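Side-chain contacts in tubulin-like protein CetZ (Methanosaeta thermophila, PDB 3ZID), which binds GTP, belongs to the tubulin/FtsZ superfamily of cytoskeletal GTPases and is probably involved in controlling archaeal cell shape: residues A[202-207]-A[272-277]; A[257-262]-A[318-323]. All coordinates share one frame; numbering follows the deposited sequence.

Contact 1: A[202-207]-A[272-277]; sequences LFLIEA and RAMIVI
Ala207 and Val276 meet where helix 202-207 passes over strand 272-277, and both branches of the valine face the small methyl group, CG1 the more closely. Val276 CG1 lies 3.7 Å from Ala207 CB, and CG2 of the same valine is 4.1 Å from that CB. Both CB atoms point across the interface, and the CA atoms of Ala207 and Val276, the nearest pair, are 7.1 Å apart, consistent with the small size of alanine. Phe203, one turn earlier on the helix, also touches CG1. Its CA-CB bond does not aim at the strand; with CG anti to the backbone N (chi1 -172°) the ring reaches out from the helix toward the strand and slides past Val276 in the opposite direction, bringing CE1 to 4.1 Å from Val276 CG1. The rim atom CZ also approaches the carbonyl oxygen Val276 O obliquely, while the ring makes a cation-pi interaction with Arg315 of the neighbouring strand 315-322. Two residues earlier on the strand, Met274 meets Leu204, the two side chains crossing at about a right angle and joined through methyl groups alone, Leu204 CD1 and Met274 CE being 3.9 Å apart. The methionine is extended up to its sulfur and then bends at chi3 (64°), which turns CE toward Leu204 CD1. No hydrogen bond links the segments. The axes of the two segments cross at 85°, nearly perpendicular, and the contact is confined to a few buried apolar groups. It is characteristic of the tubulin/FtsZ fold, in which a long central helix, here 186-210, packs against the mixed sheet of the second domain.

Contact 2: A[257-262]-A[318-323]; sequences VGLLYP and SVLSLE
The segment 257-262 leaves a short 3-10 turn at Val257 and Gly258 and continues as an irregular loop, extended at Leu259 and again at Tyr261, with Leu260 in a helical conformation between them. Facing it, 318-322 is regular strand that ends just before Glu323. The backbones stay well apart, the closest CA atoms, those of Leu259 and Ser318, being 8.4 Å from each other, and side chains fill the interval. Ser318, Leu320 and Leu322 all send their CB atoms toward the loop. Leu259 and Leu320 cross at about a right angle, and Leu320 CD1 sits against both methyls of its partner, 3.6 Å from Leu259 CD2 and 3.9 Å from Leu259 CD1. Tyr261 takes up the strand's next inward residue: with its CG anti to the backbone N (chi1 171°) the ring reaches over to Leu322, whose CD1 approaches CE1 of Tyr261 obliquely at 3.9 Å. One face of the same ring is covered by CD of Pro262, offset toward the rim. Ser318 adds only a loose approach, its OG being 4.2 Å from Leu259 CD2. The interface therefore depends on dispersion and the burial of apolar surface, with no hydrogen bond between the segments, and the hydroxyl of Ser318, at the margin of the contact, is hydrogen-bonded instead to Ser253 O in the loop just before 257-262.

Overall arrangement
The two contacts share one mixed sheet, in which strands 270-279 and 315-322 are antiparallel neighbours. Their centres lie 12 Å apart, and the segments interleave along the chain. Backbone pairing ties them together: Met274 O is 2.8 Å from Val319 N and Arg272 O is 2.8 Å from Ser321 N, both probable hydrogen bonds. Side chains meet too, with Ile275 CD1 at 3.6 Å from Ser318 CB. Contact 2 is the closer to the nucleotide but does not reach it: the side chain of Tyr261 is about 12 Å from bound GDP and about 10 Å from that of the GTP-binding Asn176. Contact 1 lies away from the annotated sites.

Contact 1: A[202-207]-A[272-277]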
loop_
_atom_site.group_PDB
_atom_site.type_symbol
_atom_site.label_atom_id
_atom_site.label_comp_id
_atom_site.label_asym_id
_atom_site.label_seq_id
_atom_site.Cartn_x
_atom_site.Cartn_y
_atom_site.Cartn_z
ATOM N N LEU A 202 3.126 9.379 7.922
ATOM C CA LEU A 202 3.123 10.538 8.808
ATOM C C LEU A 202 4.263 11.495 8.484
ATOM O O LEU A 202 4.078 12.711 8.482
ATOM C CB LEU A 202 3.156 10.097 10.266
ATOM C CG LEU A 202 1.784 9.592 10.717
ATOM C CD1 LEU A 202 1.887 8.923 12.075
ATOM C CD2 LEU A 202 0.792 10.773 10.743
ATOM N N PHE A 203 5.429 10.945 8.176
ATOM C CA PHE A 203 6.569 11.748 7.744
ATOM C C PHE A 203 6.169 12.451 6.426
ATOM O O PHE A 203 6.373 13.656 6.268
ATOM C CB PHE A 203 7.794 10.827 7.571
ATOM C CG PHE A 203 9.107 11.539 7.307
ATOM C CD1 PHE A 203 9.181 12.908 7.177
ATOM C CD2 PHE A 203 10.279 10.804 7.201
ATOM C CE1 PHE A 203 10.409 13.543 6.931
ATOM C CE2 PHE A 203 11.502 11.422 6.955
ATOM C CZ PHE A 203 11.560 12.797 6.812
ATOM N N LEU A 204 5.598 11.705 5.486
ATOM C CA LEU A 204 5.166 12.282 4.203
ATOM C C LEU A 204 4.189 13.464 4.367
ATOM O O LEU A 204 4.345 14.509 3.741
ATOM C CB LEU A 204 4.537 11.210 3.327
ATOM C CG LEU A 204 3.954 11.654 1.977
ATOM C CD1 LEU A 204 5.023 12.325 1.116
ATOM C CD2 LEU A 204 3.313 10.454 1.248
ATOM N N ILE A 205 3.183 13.281 5.212
ATOM C CA ILE A 205 2.212 14.315 5.485
ATOM C C ILE A 205 2.870 15.540 6.124
ATOM O O ILE A 205 2.640 16.658 5.693
ATOM C CB ILE A 205 1.107 13.765 6.398
ATOM C CG1 ILE A 205 0.240 12.770 5.618
ATOM C CG2 ILE A 205 0.240 14.892 6.945
ATOM C CD1 ILE A 205 -0.488 11.786 6.503
ATOM N N GLU A 206 3.721 15.310 7.121
ATOM C CA GLU A 206 4.486 16.390 7.763
ATOM C C GLU A 206 5.316 17.193 6.758
ATOM O O GLU A 206 5.258 18.416 6.730
ATOM C CB GLU A 206 5.383 15.828 8.870
ATOM C CG GLU A 206 6.034 16.911 9.735
ATOM C CD GLU A 206 6.627 16.368 11.023
ATOM O OE1 GLU A 206 7.392 15.380 10.969
ATOM O OE2 GLU A 206 6.325 16.940 12.091
ATOM N N ALA A 207 6.061 16.488 5.920
ATOM C CA ALA A 207 6.869 17.103 4.884
ATOM C C ALA A 207 6.008 17.952 3.962
ATOM O O ALA A 207 6.320 19.118 3.719
ATOM C CB ALA A 207 7.596 16.040 4.074
ATOM N N ARG A 272 11.401 8.457 -11.188
ATOM C CA ARG A 272 11.280 9.727 -10.473
ATOM C C ARG A 272 11.358 9.511 -8.974
ATOM O O ARG A 272 10.994 8.444 -8.470
ATOM C CB ARG A 272 9.972 10.450 -10.814
ATOM C CG ARG A 272 9.874 10.874 -12.268
ATOM C CD ARG A 272 8.471 11.297 -12.666
ATOM N NE ARG A 272 8.378 11.456 -14.117
ATOM C CZ ARG A 272 7.334 11.957 -14.766
ATOM N NH1 ARG A 272 6.263 12.368 -14.103
ATOM N NH2 ARG A 272 7.365 12.047 -16.088
ATOM N N ALA A 273 11.838 10.529 -8.263
ATOM C CA ALA A 273 11.878 10.478 -6.806
ATOM C C ALA A 273 11.714 11.864 -6.157
ATOM O O ALA A 273 12.016 12.896 -6.758
ATOM C CB ALA A 273 13.160 9.816 -6.330
ATOM N N MET A 274 11.169 11.861 -4.946
ATOM C CA MET A 274 11.156 13.027 -4.080
ATOM C C MET A 274 11.929 12.616 -2.822
ATOM O O MET A 274 11.596 11.621 -2.179
ATOM C CB MET A 274 9.725 13.443 -3.726
ATOM C CG MET A 274 9.620 14.740 -2.894
ATOM S SD MET A 274 7.897 15.240 -2.627
ATOM C CE MET A 274 7.273 13.881 -1.668
ATOM N N ILE A 275 13.010 13.326 -2.520
ATOM C CA ILE A 275 13.803 13.045 -1.326
ATOM C C ILE A 275 13.601 14.164 -0.301
ATOM O O ILE A 275 13.838 15.322 -0.611
ATOM C CB ILE A 275 15.317 12.935 -1.652
ATOM C CG1 ILE A 275 15.580 11.976 -2.819
ATOM C CG2 ILE A 275 16.106 12.536 -0.420
ATOM C CD1 ILE A 275 15.230 10.556 -2.550
ATOM N N VAL A 276 13.146 13.826 0.898
ATOM C CA VAL A 276 12.934 14.809 1.949
ATOM C C VAL A 276 13.921 14.541 3.067
ATOM O O VAL A 276 13.994 13.426 3.572
ATOM C CB VAL A 276 11.492 14.746 2.537
ATOM C CG1 VAL A 276 11.296 15.837 3.607
ATOM C CG2 VAL A 276 10.471 14.897 1.442
ATOM N N ILE A 277 14.706 15.561 3.413
ATOM C CA ILE A 277 15.654 15.489 4.521
ATOM C C ILE A 277 15.121 16.312 5.680
ATOM O O ILE A 277 14.791 17.491 5.523
ATOM C CB ILE A 277 17.031 16.085 4.157
ATOM C CG1 ILE A 277 17.471 15.643 2.767
ATOM C CG2 ILE A 277 18.077 15.711 5.228
ATOM C CD1 ILE A 277 18.116 14.307 2.775
#

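Contact 2: A[257-262]-A[318-323]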
loop_
_atom_site.group_PDB
_atom_site.type_symbol
_atom_site.label_atom_id
_atom_site.label_comp_id
_atom_site.label_asym_id
_atom_site.label_seq_id
_atom_site.Cartn_x
_atom_site.Cartn_y
_atom_site.Cartn_z
ATOM N N VAL A 257 16.592 -2.466 1.503
ATOM C CA VAL A 257 16.332 -2.644 2.929
ATOM C C VAL A 257 15.583 -1.439 3.510
ATOM O O VAL A 257 14.925 -1.549 4.538
ATOM C CB VAL A 257 17.640 -2.956 3.681
ATOM C CG1 VAL A 257 17.389 -3.200 5.161
ATOM C CG2 VAL A 257 18.286 -4.186 3.057
ATOM N N GLY A 258 15.649 -0.299 2.828
ATOM C CA GLY A 258 15.041 0.936 3.313
ATOM C C GLY A 258 13.627 1.156 2.762
ATOM O O GLY A 258 12.873 1.994 3.269
ATOM N N LEU A 259 13.290 0.419 1.701
ATOM C CA LEU A 259 12.034 0.571 0.965
ATOM C C LEU A 259 10.899 -0.332 1.491
ATOM O O LEU A 259 11.162 -1.350 2.113
ATOM C CB LEU A 259 12.271 0.277 -0.514
ATOM C CG LEU A 259 13.335 1.155 -1.186
ATOM C CD1 LEU A 259 13.583 0.662 -2.603
ATOM C CD2 LEU A 259 12.957 2.622 -1.177
ATOM N N LEU A 260 9.642 0.034 1.236
ATOM C CA LEU A 260 8.506 -0.803 1.636
ATOM C C LEU A 260 8.260 -1.922 0.599
ATOM O O LEU A 260 7.585 -2.930 0.868
ATOM C CB LEU A 260 7.252 0.049 1.805
ATOM C CG LEU A 260 7.257 1.053 2.957
ATOM C CD1 LEU A 260 6.002 1.875 2.887
ATOM C CD2 LEU A 260 7.334 0.334 4.301
ATOM N N TYR A 261 8.858 -1.737 -0.570
ATOM C CA TYR A 261 8.783 -2.659 -1.674
ATOM C C TYR A 261 10.203 -2.690 -2.240
ATOM O O TYR A 261 10.775 -1.643 -2.480
ATOM C CB TYR A 261 7.772 -2.142 -2.713
ATOM C CG TYR A 261 7.767 -2.927 -4.021
ATOM C CD1 TYR A 261 8.612 -2.581 -5.067
ATOM C CD2 TYR A 261 6.920 -4.023 -4.200
ATOM C CE1 TYR A 261 8.609 -3.298 -6.258
ATOM C CE2 TYR A 261 6.913 -4.742 -5.385
ATOM C CZ TYR A 261 7.755 -4.376 -6.406
ATOM O OH TYR A 261 7.750 -5.095 -7.572
ATOM N N PRO A 262 10.761 -3.892 -2.477
ATOM C CA PRO A 262 12.179 -4.039 -2.847
ATOM C C PRO A 262 12.530 -3.628 -4.278
ATOM O O PRO A 262 13.036 -4.458 -5.037
ATOM C CB PRO A 262 12.429 -5.544 -2.684
ATOM C CG PRO A 262 11.108 -6.173 -2.931
ATOM C CD PRO A 262 10.081 -5.196 -2.372
ATOM N N SER A 318 12.167 8.903 1.124
ATOM C CA SER A 318 12.213 8.896 -0.324
ATOM C C SER A 318 10.872 8.423 -0.891
ATOM O O SER A 318 10.285 7.447 -0.421
ATOM C CB SER A 318 13.365 8.007 -0.806
ATOM O OG SER A 318 13.218 6.681 -0.315
ATOM N N VAL A 319 10.376 9.146 -1.880
ATOM C CA VAL A 319 9.164 8.739 -2.568
ATOM C C VAL A 319 9.652 8.362 -3.934
ATOM O O VAL A 319 10.212 9.186 -4.636
ATOM C CB VAL A 319 8.110 9.867 -2.657
ATOM C CG1 VAL A 319 6.823 9.353 -3.346
ATOM C CG2 VAL A 319 7.811 10.455 -1.244
ATOM N N LEU A 320 9.477 7.098 -4.290
ATOM C CA LEU A 320 9.970 6.570 -5.559
ATOM C C LEU A 320 8.812 6.252 -6.481
ATOM O O LEU A 320 7.755 5.818 -6.041
ATOM C CB LEU A 320 10.739 5.277 -5.349
ATOM C CG LEU A 320 12.021 5.341 -4.538
ATOM C CD1 LEU A 320 12.675 3.964 -4.539
ATOM C CD2 LEU A 320 12.944 6.389 -5.133
ATOM N N SER A 321 9.028 6.508 -7.759
ATOM C CA SER A 321 8.139 6.103 -8.824
ATOM C C SER A 321 8.853 5.056 -9.677
ATOM O O SER A 321 10.011 5.252 -10.037
ATOM C CB SER A 321 7.809 7.339 -9.671
ATOM O OG SER A 321 7.084 7.013 -10.835
ATOM N N LEU A 322 8.171 3.964 -10.028
ATOM C CA LEU A 322 8.821 2.862 -10.752
ATOM C C LEU A 322 8.655 2.970 -12.263
ATOM O O LEU A 322 7.588 3.349 -12.745
ATOM C CB LEU A 322 8.274 1.510 -10.281
ATOM C CG LEU A 322 8.493 1.288 -8.782
ATOM C CD1 LEU A 322 7.997 -0.090 -8.348
ATOM C CD2 LEU A 322 9.984 1.509 -8.415
ATOM N N GLU A 323 9.724 2.670 -13.004
ATOM C CA GLU A 323 9.639 2.447 -14.449
ATOM C C GLU A 323 9.368 0.971 -14.732
ATOM O O GLU A 323 8.651 0.632 -15.662
ATOM C CB GLU A 323 10.946 2.847 -15.150
ATOM C CG GLU A 323 11.272 4.333 -15.089
ATOM C CD GLU A 323 10.270 5.203 -15.836
ATOM O OE1 GLU A 323 9.896 4.856 -16.975
ATOM O OE2 GLU A 323 9.851 6.236 -15.276
#